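Local atomic coordinates of protein-S-isoprenylcysteine O-methyltransferase (Tribolium castaneum, PDB entry 5V7P), a protein that catalyses the S-adenosylmethionine-dependent methyl esterification of isoprenylated C-terminal cysteine residues of proteins, within the endoplasmic reticulum membrane. Residues G151-H156 against L226-C231. Sequence-based numbering, arbitrary orientation.
With MPG ([(Z)-octadec-9-enyl] (2R)-2,3-bis(oxidanyl)propanoate), chain S.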
# COMPACT_ATOMS: atom_id res chain seq x y z
N GLY A 151 -3.71 -15.27 29.11
CA GLY A 151 -5.07 -15.71 28.83
C GLY A 151 -5.74 -14.89 27.74
O GLY A 151 -6.64 -15.38 27.05
N LEU A 152 -5.31 -13.63 27.58
CA LEU A 152 -5.90 -12.78 26.55
C LEU A 152 -5.67 -13.36 25.16
O LEU A 152 -6.58 -13.38 24.32
CB LEU A 152 -5.31 -11.37 26.64
CG LEU A 152 -5.76 -10.35 25.60
CD1 LEU A 152 -7.23 -10.02 25.77
CD2 LEU A 152 -4.92 -9.09 25.68
N LYS A 153 -4.45 -13.84 24.89
CA LYS A 153 -4.12 -14.40 23.58
C LYS A 153 -4.54 -15.85 23.44
O LYS A 153 -4.37 -16.43 22.35
CB LYS A 153 -2.62 -14.26 23.32
CG LYS A 153 -2.06 -12.88 23.61
CD LYS A 153 -2.78 -11.78 22.84
CE LYS A 153 -2.12 -10.43 23.08
NZ LYS A 153 -2.83 -9.33 22.37
N GLU A 154 -5.07 -16.47 24.49
CA GLU A 154 -5.57 -17.83 24.44
C GLU A 154 -7.05 -17.90 24.09
O GLU A 154 -7.64 -18.98 24.16
CB GLU A 154 -5.31 -18.54 25.77
CG GLU A 154 -3.85 -18.90 26.01
CD GLU A 154 -3.57 -19.34 27.43
OE1 GLU A 154 -2.85 -18.61 28.15
OE2 GLU A 154 -4.09 -20.39 27.85
N ILE A 155 -7.66 -16.77 23.74
CA ILE A 155 -9.07 -16.75 23.33
C ILE A 155 -9.08 -16.95 21.82
O ILE A 155 -9.24 -16.03 21.02
CB ILE A 155 -9.77 -15.45 23.76
CG1 ILE A 155 -9.55 -15.19 25.25
CG2 ILE A 155 -11.26 -15.54 23.45
CD1 ILE A 155 -10.00 -13.82 25.72
N HIS A 156 -8.91 -18.21 21.41
CA HIS A 156 -8.67 -18.52 20.01
C HIS A 156 -9.89 -18.23 19.14
O HIS A 156 -9.73 -17.86 17.97
CB HIS A 156 -8.24 -19.98 19.86
CG HIS A 156 -6.84 -20.24 20.33
ND1 HIS A 156 -6.07 -19.28 20.95
CD2 HIS A 156 -6.08 -21.36 20.28
CE1 HIS A 156 -4.89 -19.79 21.25
NE2 HIS A 156 -4.87 -21.06 20.86
N LEU A 226 -4.60 -10.84 16.36
CA LEU A 226 -3.68 -10.65 17.48
C LEU A 226 -4.39 -10.39 18.80
O LEU A 226 -3.73 -10.42 19.85
CB LEU A 226 -2.73 -9.49 17.16
CG LEU A 226 -1.28 -9.75 16.75
CD1 LEU A 226 -1.06 -11.12 16.13
CD2 LEU A 226 -0.83 -8.67 15.78
N ILE A 227 -5.69 -10.12 18.79
CA ILE A 227 -6.41 -9.74 20.00
C ILE A 227 -5.64 -8.61 20.68
O ILE A 227 -5.27 -8.72 21.86
CB ILE A 227 -6.63 -10.94 20.94
CG1 ILE A 227 -7.19 -12.13 20.15
CG2 ILE A 227 -7.58 -10.55 22.08
CD1 ILE A 227 -7.54 -13.35 20.99
N ASN A 228 -5.37 -7.54 19.93
CA ASN A 228 -4.70 -6.36 20.46
C ASN A 228 -5.74 -5.28 20.74
O ASN A 228 -6.19 -4.60 19.81
CB ASN A 228 -3.65 -5.85 19.46
CG ASN A 228 -2.35 -6.63 19.52
OD1 ASN A 228 -2.04 -7.27 20.52
ND2 ASN A 228 -1.58 -6.57 18.44
N PRO A 229 -6.15 -5.07 22.00
CA PRO A 229 -7.21 -4.08 22.26
C PRO A 229 -6.80 -2.65 21.98
O PRO A 229 -7.69 -1.80 21.80
CB PRO A 229 -7.53 -4.29 23.75
CG PRO A 229 -6.31 -4.92 24.32
CD PRO A 229 -5.73 -5.77 23.22
N LEU A 230 -5.51 -2.34 21.93
CA LEU A 230 -5.09 -0.98 21.62
C LEU A 230 -4.97 -0.73 20.12
O LEU A 230 -5.34 0.35 19.64
CB LEU A 230 -3.74 -0.68 22.30
CG LEU A 230 -3.70 -0.80 23.82
CD1 LEU A 230 -2.29 -0.50 24.33
CD2 LEU A 230 -4.71 0.12 24.49
N CYS A 231 -4.48 -1.71 19.37
CA CYS A 231 -4.23 -1.51 17.94
C CYS A 231 -5.51 -1.58 17.12
O CYS A 231 -5.58 -0.96 16.05
CB CYS A 231 -3.23 -2.53 17.43
SG CYS A 231 -1.50 -2.07 17.69
C2 MPG S . -4.28 -25.07 13.92
C3 MPG S . -3.57 -24.12 12.96
C4 MPG S . -3.68 -24.64 11.52
C5 MPG S . -5.01 -24.19 10.92
C6 MPG S . -4.90 -22.73 10.48
C7 MPG S . -6.21 -22.27 9.83
C8 MPG S . -7.39 -22.33 10.80
C9 MPG S . -7.09 -21.48 12.03
C10 MPG S . -7.87 -21.50 13.10
C11 MPG S . -9.12 -22.36 13.20
C12 MPG S . -8.80 -23.63 13.99
C13 MPG S . -9.86 -24.69 13.70
C14 MPG S . -11.25 -24.12 14.00
O1 MPG S . -4.49 -23.15 15.33
C1 MPG S . -4.20 -24.52 15.34
CXD MPG S . -4.21 -20.97 16.59
O2 MPG S . -3.91 -20.56 17.90
C21 MPG S . -5.54 -20.38 16.15
O3 MPG S . -6.35 -20.14 17.27
O4 MPG S . -4.15 -23.13 17.54
CX3 MPG S . -4.28 -22.50 16.54
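K153 reaches out from the short helix 150-153 and plants its ammonium in the turn after helix 210-225. From CB and CG the chain of K153 bends (chi2 -56°), which brings K153 CD to 3.4 Å from L226 O, then runs extended through CE, lying near the same oxygen, to NZ. There three oxygens grip the nitrogen. K153 NZ sits 2.6 Å from I227 O, well above that carbonyl's plane (59° out of it). L226 O and the amide oxygen N228 OD1 each accept from K153 NZ at 2.9 Å. E145 of helix 129-148 adds a salt bridge, so the buried charge probably has its counterion. I227, with positive phi, closes helix 210-225 in a Schellman motif. Beside the polar cluster, the side chains of L152 and I227 run alongside in opposite senses, L152 CD1 touching I227 CG2 at 3.7 Å, while I227 CD1 lies against I155 CB (4.1 Å). An alanine at K153 would probably leave both carbonyls and N228 OD1 without this donor, and E145 without its cation. One lysine thus ties two connections, probably on the lumenal side, to helix 129-148, pairing its charge with the carbonyls of the turn that ends helix 210-225.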